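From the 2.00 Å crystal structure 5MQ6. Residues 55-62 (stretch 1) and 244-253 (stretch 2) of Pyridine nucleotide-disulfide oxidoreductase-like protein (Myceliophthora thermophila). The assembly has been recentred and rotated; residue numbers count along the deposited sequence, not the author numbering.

Stretch 1, residues 55-62: ALAEDPWV
Stretch 2 244-253: VFHTARWNYD

Stretch 1 opens with a short 3-10 segment, Ala55 to Ala57, closed by Glu58 N bonding to Ala55 O (3.1 Å), and continues as loop. Stretch 2 leaves a strand, Val244 to Phe245 to His246, turns through Thr247 and Ala248, and enters a helix at Tyr252. The register pairs Leu56 with Phe245 (CA to CA 6.1 Å) and Ala57 with Arg249 (CA to CA 6.4 Å); together the stretches bury 424 Å².

At Val244 (phi/psi -131/145, chi1 t), Leu56 (chi1 m, chi2 t) supplies the apolar partner. Its CB points sideways, but its end reaches across, placing Leu56 CD1 4.4 Å from Val244 CB and Leu56 CD2 3.1 Å from Val244 O. Phe245 (chi1 p) turns its ring away and meets Leu56 CD2 through its CA, at 4.3 Å.

His246 N donates to a water (2.8 Å) that in turn donates to Leu56 O (3.0 Å) and Arg249 O (2.9 Å), so one molecule satisfies three backbone groups. His246 ND1 accepts from Ala248 N (3.2 Å), and His246 O from Arg249 N (2.9 Å), tightening the turn.

Arg249 (phi/psi -130/67; chi m, m, t, -84°) is the polar centre. Its NE donates to Ala57 O at 2.9 Å and 150°, with the carbonyl near the guanidinium plane, where N-H groups point; its NH1 donates back to Ala248 O (3.0 Å). The aliphatic portion packs too, Arg249 CD lying 4.1 Å from Pro60 CD.

Trp250 (chi1 t) directs its indole end away, while Trp250 O lies 3.4 Å from Trp61 CH2. Asn251 OD1 caps the helix by accepting from Asp253 N (2.9 Å). Tyr252 (chi1 -80°, chi2 -67°) points toward stretch 1; Trp61 CH2 and Tyr252 CD2 meet edge to edge at 3.6 Å. Trp61 (chi1 -40°, chi2 116°) is steadied by its N bonding to Asp59 OD1 (2.7 Å).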

# COMPACT_ATOMS: atom_id res chain seq x y z
N ALA A 55 14.30 17.24 4.59
CA ALA A 55 15.21 16.31 5.24
C ALA A 55 14.52 15.29 6.08
O ALA A 55 15.11 14.26 6.45
CB ALA A 55 16.18 17.05 6.09
N LEU A 56 13.26 15.58 6.42
CA LEU A 56 12.45 14.63 7.19
C LEU A 56 12.14 13.38 6.42
O LEU A 56 11.80 12.39 6.98
CB LEU A 56 11.12 15.28 7.65
CG LEU A 56 11.27 16.51 8.58
CD1 LEU A 56 9.94 17.26 8.78
CD2 LEU A 56 11.95 16.15 9.92
N ALA A 57 12.25 13.44 5.12
CA ALA A 57 12.05 12.30 4.30
C ALA A 57 13.26 11.34 4.23
O ALA A 57 13.14 10.26 3.65
CB ALA A 57 11.56 12.78 2.92
N GLU A 58 14.39 11.69 4.82
CA GLU A 58 15.58 10.89 4.65
C GLU A 58 15.51 9.67 5.48
O GLU A 58 14.79 9.61 6.46
CB GLU A 58 16.89 11.68 4.99
CG GLU A 58 17.17 12.86 4.03
CD GLU A 58 17.45 12.44 2.55
OE1 GLU A 58 18.32 11.54 2.29
OE2 GLU A 58 16.81 13.04 1.62
N ASP A 59 16.35 8.70 5.12
CA ASP A 59 16.38 7.36 5.73
C ASP A 59 17.11 7.46 7.05
O ASP A 59 18.28 7.68 7.03
CB ASP A 59 17.15 6.45 4.82
CG ASP A 59 17.20 5.01 5.29
OD1 ASP A 59 16.96 4.71 6.48
OD2 ASP A 59 17.47 4.14 4.41
N PRO A 60 16.42 7.23 8.19
CA PRO A 60 17.10 7.27 9.46
C PRO A 60 17.91 6.10 9.79
O PRO A 60 18.58 6.13 10.82
CB PRO A 60 15.95 7.25 10.50
CG PRO A 60 14.69 7.34 9.76
CD PRO A 60 14.97 6.96 8.35
N TRP A 61 17.72 4.99 9.10
CA TRP A 61 18.23 3.75 9.58
C TRP A 61 19.49 3.32 8.85
O TRP A 61 20.16 2.37 9.27
CB TRP A 61 17.19 2.67 9.34
CG TRP A 61 15.82 3.12 9.60
CD1 TRP A 61 14.78 3.23 8.70
CD2 TRP A 61 15.33 3.59 10.86
NE1 TRP A 61 13.66 3.71 9.35
CE2 TRP A 61 13.97 3.93 10.67
CE3 TRP A 61 15.89 3.70 12.15
CZ2 TRP A 61 13.16 4.45 11.71
CZ3 TRP A 61 15.08 4.20 13.18
CH2 TRP A 61 13.74 4.56 12.95
N VAL A 62 19.77 3.92 7.72
CA VAL A 62 20.89 3.40 6.87
C VAL A 62 22.28 3.59 7.48
O VAL A 62 22.58 4.61 8.01
CB VAL A 62 20.79 3.97 5.43
CG1 VAL A 62 20.86 5.49 5.39
CG2 VAL A 62 21.81 3.31 4.51
N VAL A 244 9.98 17.89 14.71
CA VAL A 244 8.89 17.39 13.89
C VAL A 244 9.48 16.19 13.14
O VAL A 244 10.68 16.21 12.73
CB VAL A 244 8.44 18.35 12.79
CG1 VAL A 244 7.11 17.91 12.20
CG2 VAL A 244 8.27 19.72 13.31
N PHE A 245 8.62 15.18 12.93
CA PHE A 245 8.98 14.05 12.15
C PHE A 245 7.73 13.34 11.68
O PHE A 245 6.66 13.55 12.23
CB PHE A 245 9.93 13.09 12.89
CG PHE A 245 9.49 12.67 14.25
CD1 PHE A 245 8.72 11.54 14.42
CD2 PHE A 245 9.90 13.39 15.37
CE1 PHE A 245 8.34 11.14 15.69
CE2 PHE A 245 9.52 13.02 16.61
CZ PHE A 245 8.74 11.89 16.78
N HIS A 246 7.89 12.55 10.61
CA HIS A 246 6.78 11.78 10.06
C HIS A 246 6.91 10.37 10.62
O HIS A 246 7.98 9.91 10.94
CB HIS A 246 6.77 11.88 8.51
CG HIS A 246 5.50 11.41 7.84
ND1 HIS A 246 5.15 10.09 7.78
CD2 HIS A 246 4.59 12.07 7.08
CE1 HIS A 246 4.02 9.95 7.10
NE2 HIS A 246 3.67 11.13 6.64
N THR A 247 5.80 9.70 10.86
CA THR A 247 5.84 8.35 11.41
C THR A 247 6.62 7.37 10.55
O THR A 247 7.19 6.36 11.02
CB THR A 247 4.36 7.84 11.54
OG1 THR A 247 3.64 7.95 10.29
CG2 THR A 247 3.61 8.72 12.54
N ALA A 248 6.58 7.63 9.24
CA ALA A 248 7.31 6.78 8.26
C ALA A 248 8.84 7.06 8.29
O ALA A 248 9.63 6.30 7.74
CB ALA A 248 6.73 6.98 6.89
N ARG A 249 9.24 8.15 8.94
CA ARG A 249 10.68 8.37 9.22
C ARG A 249 10.90 8.73 10.73
O ARG A 249 11.33 9.89 11.07
CB ARG A 249 11.22 9.44 8.26
CG ARG A 249 10.86 9.24 6.79
CD ARG A 249 11.77 8.21 6.09
NE ARG A 249 11.46 8.10 4.62
CZ ARG A 249 10.50 7.36 4.07
NH1 ARG A 249 9.70 6.64 4.80
NH2 ARG A 249 10.33 7.34 2.73
N TRP A 250 10.64 7.74 11.61
CA TRP A 250 10.59 8.00 13.04
C TRP A 250 11.94 8.47 13.63
O TRP A 250 12.96 7.85 13.40
CB TRP A 250 10.20 6.80 13.79
CG TRP A 250 9.81 7.08 15.25
CD1 TRP A 250 10.59 6.90 16.34
CD2 TRP A 250 8.53 7.52 15.74
NE1 TRP A 250 9.90 7.20 17.47
CE2 TRP A 250 8.64 7.60 17.14
CE3 TRP A 250 7.31 7.85 15.11
CZ2 TRP A 250 7.56 7.99 17.95
CZ3 TRP A 250 6.24 8.21 15.88
CH2 TRP A 250 6.36 8.30 17.31
N ASN A 251 11.88 9.47 14.48
CA ASN A 251 13.08 10.07 15.13
C ASN A 251 13.20 9.67 16.59
O ASN A 251 12.68 10.34 17.51
CB ASN A 251 13.07 11.56 14.99
CG ASN A 251 14.40 12.19 15.35
OD1 ASN A 251 15.23 11.60 16.08
ND2 ASN A 251 14.62 13.37 14.83
N TYR A 252 13.91 8.56 16.77
CA TYR A 252 14.19 8.02 18.05
C TYR A 252 15.13 8.85 18.92
O TYR A 252 15.21 8.59 20.16
CB TYR A 252 14.65 6.58 17.93
CG TYR A 252 13.48 5.58 17.73
CD1 TYR A 252 12.56 5.37 18.75
CD2 TYR A 252 13.32 4.88 16.54
CE1 TYR A 252 11.52 4.47 18.60
CE2 TYR A 252 12.29 3.96 16.38
CZ TYR A 252 11.38 3.79 17.41
OH TYR A 252 10.37 2.93 17.30
N ASP A 253 15.82 9.82 18.31
CA ASP A 253 16.73 10.68 19.07
C ASP A 253 15.86 11.65 19.82
O ASP A 253 16.16 11.95 20.93
CB ASP A 253 17.77 11.44 18.20
CG ASP A 253 18.88 10.51 17.61
OD1 ASP A 253 19.27 9.43 18.18
OD2 ASP A 253 19.39 10.86 16.53
O HOH W 1 10.48 12.36 9.70